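Side-chain contacts in alpha,alpha-trehalose-phosphate synthase (UDP-forming) (Burkholderia multivorans, PDB 5UOF), which belongs to glycosyltransferase family 20 and has the GT-B architecture, in which two Rossmann-like domains face each other: residues 295-300 with 426-431; 281-286 with 303-308. All coordinates share one frame; numbering follows the deposited sequence.

Interaction 1 (295-300 with 426-431)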
ATOM      1  N   PRO A 295      -5.428  25.420  24.692  1.00 21.85           N
ATOM      2  CA  PRO A 295      -4.306  26.299  25.050  1.00 22.49           C
ATOM      3  C   PRO A 295      -3.984  26.301  26.527  1.00 22.34           C
ATOM      4  O   PRO A 295      -2.899  26.763  26.896  1.00 19.67           O
ATOM      5  CB  PRO A 295      -4.768  27.679  24.566  1.00 25.15           C
ATOM      6  CG  PRO A 295      -6.252  27.578  24.457  1.00 28.61           C
ATOM      7  CD  PRO A 295      -6.553  26.164  24.094  1.00 18.63           C
ATOM      8  N   GLY A 296      -4.874  25.789  27.379  1.00 23.22           N
ATOM      9  CA  GLY A 296      -4.537  25.612  28.779  1.00 20.48           C
ATOM     10  C   GLY A 296      -3.374  24.671  29.002  1.00 21.26           C
ATOM     11  O   GLY A 296      -2.744  24.718  30.063  1.00 19.92           O
ATOM     12  N   TRP A 297      -3.067  23.820  28.023  1.00 16.79           N
ATOM     13  CA  TRP A 297      -1.911  22.944  28.144  1.00 13.15           C
ATOM     14  C   TRP A 297      -0.596  23.645  27.837  1.00 14.86           C
ATOM     15  O   TRP A 297       0.470  23.088  28.132  1.00 18.06           O
ATOM     16  CB  TRP A 297      -2.078  21.712  27.242  1.00 16.91           C
ATOM     17  CG  TRP A 297      -2.894  20.669  27.938  1.00 17.29           C
ATOM     18  CD1 TRP A 297      -4.137  20.226  27.592  1.00 19.83           C
ATOM     19  CD2 TRP A 297      -2.547  19.992  29.148  1.00 16.93           C
ATOM     20  NE1 TRP A 297      -4.577  19.293  28.505  1.00 22.39           N
ATOM     21  CE2 TRP A 297      -3.621  19.133  29.471  1.00 20.90           C
ATOM     22  CE3 TRP A 297      -1.422  20.015  29.984  1.00 16.18           C
ATOM     23  CZ2 TRP A 297      -3.610  18.309  30.606  1.00 19.54           C
ATOM     24  CZ3 TRP A 297      -1.417  19.200  31.115  1.00 19.16           C
ATOM     25  CH2 TRP A 297      -2.508  18.360  31.411  1.00 17.31           C
ATOM     26  N   GLN A 298      -0.637  24.835  27.250  1.00 18.27           N
ATOM     27  CA  GLN A 298       0.590  25.558  26.952  1.00 15.33           C
ATOM     28  C   GLN A 298       1.319  25.917  28.237  1.00 15.54           C
ATOM     29  O   GLN A 298       0.731  26.483  29.164  1.00 18.62           O
ATOM     30  CB  GLN A 298       0.265  26.811  26.134  1.00 14.25           C
ATOM     31  CG  GLN A 298      -0.127  26.462  24.697  1.00 14.11           C
ATOM     32  CD  GLN A 298      -0.505  27.681  23.879  1.00 18.13           C
ATOM     33  OE1 GLN A 298       0.079  28.753  24.037  1.00 20.43           O
ATOM     34  NE2 GLN A 298      -1.502  27.528  23.014  1.00 19.17           N
ATOM     35  N   GLY A 299       2.604  25.561  28.299  1.00 14.75           N
ATOM     36  CA  GLY A 299       3.389  25.750  29.501  1.00 18.69           C
ATOM     37  C   GLY A 299       3.163  24.718  30.586  1.00 15.68           C
ATOM     38  O   GLY A 299       3.750  24.845  31.671  1.00 16.58           O
ATOM     39  N   ARG A 300       2.323  23.714  30.343  1.00 13.97           N
ATOM     40  CA  ARG A 300       1.988  22.719  31.346  1.00 12.50           C
ATOM     41  C   ARG A 300       2.329  21.303  30.912  1.00 14.30           C
ATOM     42  O   ARG A 300       2.087  20.363  31.675  1.00 15.11           O
ATOM     43  CB  ARG A 300       0.500  22.803  31.703  1.00 18.32           C
ATOM     44  CG  ARG A 300       0.109  24.163  32.289  1.00 21.93           C
ATOM     45  CD  ARG A 300      -1.275  24.118  32.911  1.00 38.60           C
ATOM     46  NE  ARG A 300      -1.265  23.485  34.228  1.00 56.91           N
ATOM     47  CZ  ARG A 300      -1.335  24.151  35.377  1.00 66.45           C
ATOM     48  NH1 ARG A 300      -1.318  23.493  36.530  1.00 66.58           N
ATOM     49  NH2 ARG A 300      -1.429  25.475  35.375  1.00 68.69           N
ATOM     50  N   ALA A 426      -5.389  11.633  26.981  1.00 11.96           N
ATOM     51  CA  ALA A 426      -4.379  10.940  27.779  1.00 10.36           C
ATOM     52  C   ALA A 426      -3.881  11.809  28.933  1.00 15.91           C
ATOM     53  O   ALA A 426      -3.710  11.325  30.061  1.00 14.20           O
ATOM     54  CB  ALA A 426      -3.215  10.532  26.880  1.00 10.83           C
ATOM     55  N   LEU A 427      -3.622  13.088  28.665  1.00 10.39           N
ATOM     56  CA  LEU A 427      -3.045  13.954  29.686  1.00 12.86           C
ATOM     57  C   LEU A 427      -4.012  14.213  30.832  1.00 14.55           C
ATOM     58  O   LEU A 427      -3.572  14.461  31.959  1.00 17.18           O
ATOM     59  CB  LEU A 427      -2.602  15.278  29.062  1.00 11.64           C
ATOM     60  CG  LEU A 427      -1.339  15.251  28.193  1.00 12.79           C
ATOM     61  CD1 LEU A 427      -1.255  16.480  27.297  1.00 16.06           C
ATOM     62  CD2 LEU A 427      -0.065  15.083  29.061  1.00 12.08           C
ATOM     63  N   SER A 428      -5.319  14.181  30.585  1.00 13.94           N
ATOM     64  CA  SER A 428      -6.312  14.464  31.612  0.61 17.03           C
ATOM     65  C   SER A 428      -7.015  13.214  32.127  1.00 17.65           C
ATOM     66  O   SER A 428      -7.946  13.333  32.928  1.00 15.70           O
ATOM     67  CB  SER A 428      -7.338  15.469  31.080  0.61 21.52           C
ATOM     68  OG  SER A 428      -6.785  16.774  31.025  0.61 22.78           O
ATOM     69  N   MET A 429      -6.588  12.024  31.703  1.00 13.57           N
ATOM     70  CA  MET A 429      -7.343  10.814  32.010  1.00 11.80           C
ATOM     71  C   MET A 429      -7.380  10.553  33.515  1.00 12.14           C
ATOM     72  O   MET A 429      -6.326  10.573  34.173  1.00 13.86           O
ATOM     73  CB  MET A 429      -6.747   9.603  31.283  1.00 10.80           C
ATOM     74  CG  MET A 429      -7.660   8.388  31.363  1.00 10.95           C
ATOM     75  SD  MET A 429      -7.011   6.977  30.470  1.00 13.36           S
ATOM     76  CE  MET A 429      -7.255   7.491  28.757  1.00  8.80           C
ATOM     77  N   PRO A 430      -8.563  10.321  34.097  1.00 14.47           N
ATOM     78  CA  PRO A 430      -8.633  10.017  35.530  1.00 15.92           C
ATOM     79  C   PRO A 430      -7.840   8.767  35.872  1.00 14.71           C
ATOM     80  O   PRO A 430      -7.739   7.835  35.074  1.00 13.28           O
ATOM     81  CB  PRO A 430     -10.128   9.800  35.778  1.00 17.77           C
ATOM     82  CG  PRO A 430     -10.806  10.603  34.696  1.00 15.12           C
ATOM     83  CD  PRO A 430      -9.902  10.453  33.491  1.00 12.14           C
ATOM     84  N   LEU A 431      -7.317   8.757  37.100  1.00 13.88           N
ATOM     85  CA  LEU A 431      -6.490   7.652  37.585  1.00 11.61           C
ATOM     86  C   LEU A 431      -7.167   6.297  37.412  1.00 13.19           C
ATOM     87  O   LEU A 431      -6.524   5.319  37.004  1.00 13.47           O
ATOM     88  CB  LEU A 431      -6.165   7.885  39.060  1.00 12.98           C
ATOM     89  CG  LEU A 431      -5.399   6.746  39.727  1.00 10.93           C
ATOM     90  CD1 LEU A 431      -4.001   6.584  39.086  1.00 15.64           C
ATOM     91  CD2 LEU A 431      -5.304   6.960  41.238  1.00 11.72           C
TER
HETATM   92  O   HOH W   1      -6.566  17.613  28.778  1.00 34.64           O
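Trp-297, at the end of a short 3-10 segment, and Leu-427, near the end of helix 416-428, are the residues whose backbones come nearest, with 9.2 Å between their CA atoms, so side chains must bridge the gap. The indole does most of this. Its six-membered ring lies across Leu-427, whose CD1 sits over the centre of one face in a CH-pi contact, 4.2 Å from the centroid and 13° off the ring normal. Leu-427 CB approaches nearer the rim, 3.5 Å from Trp-297 CZ2. With CG anti to the carbonyl carbon (chi1 -84°), the indole runs alongside Leu-427 toward the helix, the two pointing opposite ways. The contact lies in the C-terminal Rossmann-like domain of the GT-B fold, joining the loop before strand 301-306 to helix 416-428, which packs on that strand's parallel sheet; Lys-266 of the central strand 266-271 and Met-290 of helix 280-293 touch both Trp-297 and Leu-427. At the ring's edge, Ser-428 OG lies near the plane, 3.6 Å from Trp-297 CZ2, without a direct hydrogen bond. A water accepts a hydrogen bond from Trp-297 NE1 at 2.6 Å; its link to Ser-428 OG is doubtful, being unusually short, with that serine in two conformers.

Interaction 2 (281-286 with 303-308)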
ATOM      1  N   VAL A 281       6.945  13.694  11.549  1.00 13.22           N
ATOM      2  CA  VAL A 281       6.345  14.999  11.285  1.00 14.17           C
ATOM      3  C   VAL A 281       4.929  15.035  11.834  1.00 14.54           C
ATOM      4  O   VAL A 281       4.524  15.992  12.509  1.00 13.03           O
ATOM      5  CB  VAL A 281       6.356  15.321   9.783  1.00 14.71           C
ATOM      6  CG1 VAL A 281       5.460  16.532   9.503  1.00 14.13           C
ATOM      7  CG2 VAL A 281       7.780  15.580   9.314  1.00 21.43           C
ATOM      8  N   GLU A 282       4.152  13.994  11.523  1.00 15.12           N
ATOM      9  CA  GLU A 282       2.790  13.891  12.031  1.00 16.39           C
ATOM     10  C   GLU A 282       2.784  13.884  13.549  1.00 16.32           C
ATOM     11  O   GLU A 282       1.926  14.509  14.177  1.00 13.26           O
ATOM     12  CB  GLU A 282       2.119  12.625  11.496  1.00 13.45           C
ATOM     13  CG  GLU A 282       1.812  12.650  10.001  1.00 16.63           C
ATOM     14  CD  GLU A 282       2.982  12.221   9.131  1.00 26.33           C
ATOM     15  OE1 GLU A 282       2.774  12.043   7.913  1.00 28.85           O
ATOM     16  OE2 GLU A 282       4.104  12.057   9.649  1.00 21.38           O
ATOM     17  N   ARG A 283       3.737  13.171  14.148  1.00 10.91           N
ATOM     18  CA  ARG A 283       3.864  13.131  15.602  1.00 12.24           C
ATOM     19  C   ARG A 283       3.952  14.542  16.183  1.00 10.62           C
ATOM     20  O   ARG A 283       3.204  14.909  17.105  1.00 11.02           O
ATOM     21  CB  ARG A 283       5.114  12.304  15.950  1.00 11.12           C
ATOM     22  CG  ARG A 283       5.200  11.779  17.378  1.00 14.26           C
ATOM     23  CD  ARG A 283       4.502  10.437  17.522  1.00 16.95           C
ATOM     24  NE  ARG A 283       5.027   9.440  16.583  1.00 17.15           N
ATOM     25  CZ  ARG A 283       6.034   8.612  16.839  1.00 18.95           C
ATOM     26  NH1 ARG A 283       6.661   8.653  18.008  1.00 16.79           N
ATOM     27  NH2 ARG A 283       6.434   7.748  15.906  1.00 13.40           N
ATOM     28  N   PHE A 284       4.866  15.348  15.647  1.00 11.31           N
ATOM     29  CA  PHE A 284       5.057  16.701  16.145  1.00  9.63           C
ATOM     30  C   PHE A 284       3.835  17.560  15.860  1.00 11.35           C
ATOM     31  O   PHE A 284       3.423  18.356  16.708  1.00 12.51           O
ATOM     32  CB  PHE A 284       6.278  17.357  15.504  1.00 10.11           C
ATOM     33  CG  PHE A 284       7.611  16.826  15.983  1.00  9.89           C
ATOM     34  CD1 PHE A 284       7.696  15.692  16.776  1.00 13.38           C
ATOM     35  CD2 PHE A 284       8.771  17.498  15.643  1.00 10.38           C
ATOM     36  CE1 PHE A 284       8.943  15.224  17.202  1.00 15.34           C
ATOM     37  CE2 PHE A 284      10.020  17.033  16.062  1.00 15.52           C
ATOM     38  CZ  PHE A 284      10.093  15.900  16.849  1.00 12.96           C
ATOM     39  N   GLN A 285       3.269  17.437  14.657  1.00 12.38           N
ATOM     40  CA  GLN A 285       2.184  18.334  14.275  1.00 10.71           C
ATOM     41  C   GLN A 285       0.925  18.067  15.088  1.00 11.36           C
ATOM     42  O   GLN A 285       0.135  18.987  15.325  1.00 11.97           O
ATOM     43  CB  GLN A 285       1.888  18.206  12.775  1.00 12.46           C
ATOM     44  CG  GLN A 285       3.004  18.783  11.906  1.00 19.37           C
ATOM     45  CD  GLN A 285       2.664  18.776  10.427  1.00 25.53           C
ATOM     46  OE1 GLN A 285       1.655  18.210  10.017  1.00 23.30           O
ATOM     47  NE2 GLN A 285       3.516  19.407   9.617  1.00 22.04           N
ATOM     48  N   ALA A 286       0.697  16.819  15.485  1.00 10.76           N
ATOM     49  CA  ALA A 286      -0.463  16.551  16.327  1.00 13.18           C
ATOM     50  C   ALA A 286      -0.285  17.139  17.719  1.00 12.70           C
ATOM     51  O   ALA A 286      -1.262  17.578  18.329  1.00 11.65           O
ATOM     52  CB  ALA A 286      -0.725  15.051  16.404  1.00 11.07           C
ATOM     53  N   LEU A 303       6.825  17.755  25.205  1.00 10.06           N
ATOM     54  CA  LEU A 303       7.095  16.542  24.453  1.00  9.33           C
ATOM     55  C   LEU A 303       8.604  16.358  24.371  1.00  9.45           C
ATOM     56  O   LEU A 303       9.318  17.269  23.953  1.00 13.07           O
ATOM     57  CB  LEU A 303       6.480  16.625  23.050  1.00  9.43           C
ATOM     58  CG  LEU A 303       6.949  15.565  22.041  1.00 11.82           C
ATOM     59  CD1 LEU A 303       6.543  14.169  22.496  1.00 10.44           C
ATOM     60  CD2 LEU A 303       6.348  15.885  20.655  1.00 11.28           C
ATOM     61  N   VAL A 304       9.091  15.195  24.804  1.00  9.84           N
ATOM     62  CA  VAL A 304      10.485  14.814  24.626  1.00 10.82           C
ATOM     63  C   VAL A 304      10.519  13.744  23.545  1.00 13.57           C
ATOM     64  O   VAL A 304       9.967  12.654  23.730  1.00 12.51           O
ATOM     65  CB  VAL A 304      11.108  14.308  25.937  1.00  9.59           C
ATOM     66  CG1 VAL A 304      12.484  13.688  25.676  1.00 11.92           C
ATOM     67  CG2 VAL A 304      11.261  15.448  26.914  1.00 12.94           C
ATOM     68  N   GLN A 305      11.139  14.064  22.412  1.00 11.03           N
ATOM     69  CA  GLN A 305      11.359  13.115  21.321  1.00 10.33           C
ATOM     70  C   GLN A 305      12.833  12.746  21.304  1.00 12.32           C
ATOM     71  O   GLN A 305      13.689  13.603  21.056  1.00 14.67           O
ATOM     72  CB  GLN A 305      10.942  13.702  19.973  1.00  9.76           C
ATOM     73  CG  GLN A 305      11.294  12.792  18.786  1.00 12.83           C
ATOM     74  CD  GLN A 305      10.404  11.578  18.716  1.00 12.47           C
ATOM     75  OE1 GLN A 305       9.185  11.708  18.623  1.00 13.15           O
ATOM     76  NE2 GLN A 305      11.002  10.383  18.770  1.00 12.59           N
ATOM     77  N   ILE A 306      13.127  11.478  21.571  1.00 10.38           N
ATOM     78  CA  ILE A 306      14.480  10.955  21.503  1.00  9.83           C
ATOM     79  C   ILE A 306      14.591  10.166  20.211  1.00 11.42           C
ATOM     80  O   ILE A 306      13.695   9.384  19.876  1.00 12.45           O
ATOM     81  CB  ILE A 306      14.804  10.084  22.728  1.00 15.23           C
ATOM     82  CG1 ILE A 306      14.829  10.965  23.983  1.00 13.60           C
ATOM     83  CG2 ILE A 306      16.145   9.347  22.544  1.00 12.54           C
ATOM     84  CD1 ILE A 306      14.778  10.182  25.278  1.00 13.90           C
ATOM     85  N   ALA A 307      15.668  10.402  19.472  1.00 14.40           N
ATOM     86  CA  ALA A 307      15.929   9.708  18.211  1.00 13.57           C
ATOM     87  C   ALA A 307      17.370   9.228  18.252  1.00 17.04           C
ATOM     88  O   ALA A 307      18.299  10.009  17.982  1.00 15.63           O
ATOM     89  CB  ALA A 307      15.675  10.607  17.005  1.00 13.16           C
ATOM     90  N   PRO A 308      17.600   7.977  18.631  1.00 20.09           N
ATOM     91  CA  PRO A 308      18.954   7.438  18.629  1.00 25.19           C
ATOM     92  C   PRO A 308      19.544   7.538  17.235  1.00 22.18           C
ATOM     93  O   PRO A 308      18.928   7.074  16.268  1.00 24.76           O
ATOM     94  CB  PRO A 308      18.756   5.972  19.049  1.00 27.27           C
ATOM     95  CG  PRO A 308      17.402   5.935  19.711  1.00 31.27           C
ATOM     96  CD  PRO A 308      16.589   6.984  19.034  1.00 21.55           C
TER
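Phe-284 and Arg-283 of helix 280-293 reach across to Gln-305 of strand 301-306, where the short helix and strand segments run nearly antiparallel, their axes 10.8 Å apart at 170°. The glutamine can be followed outward. Its CB meets the rim of the phenyl ring, 3.7 Å from Phe-284 CE1. CG, anti to the backbone N (chi1 174°), lies in the plane of that ring at its edge, also 3.7 Å from Phe-284 CE1. A bend at chi2 then turns the amide so that OE1 faces the helix and NE2 points away from it, with the amide plane 34° from that of the phenyl ring. OE1 passes 3.8 Å from Phe-284 CE1 and stays 4.0 Å from Arg-283 NH1, too far for a hydrogen bond; its polar partner is Ser-270 OG. NE2 donates to the carbonyl of the next residue, Gln-305 NE2 to Ile-306 O being 3.1 Å, with the donor above the carbonyl plane, and it also bonds Asp-272 OD1. The other oxygen of Asp-272 forms a salt bridge with Arg-283 NH2, so one carboxylate ties together the amide and the guanidinium, which would probably keep both buried groups fixed. Farther back along the strand, Leu-303 CD2 approaches Phe-284 CD1 at 4.1 Å, crossing the aromatic side chain at about a right angle. Ala-328 and Ile-331 of helix 314-335 and Ile-343 of the neighbouring strand also touch the ring. Helix against following strand, with strand 266-271 lying parallel beside that strand, makes this the inner face of a beta-alpha-beta crossover, the repeating unit of the Rossmann-like domains in GT-B proteins.

How the interactions relate
From the N terminus, the chain passes through 281-286, 295-300, 303-308 and finally 426-431, so the two contacts alternate and cross rather than nest. Interaction 2 closes a short loop, with 16 residues between its segments, and this loop holds the first segment of interaction 1. Interaction 1 then closes a far longer one, spanning 125 residues that include strand 301-306 and every other strand of the parallel sheet except 266-271. Their centres lie 18 Å apart. Interaction 2 seats helix 280-293 on the strand that follows it, whereas interaction 1 ties the turn joining that same helix and strand to the late helix 416-428, within one Rossmann-like domain.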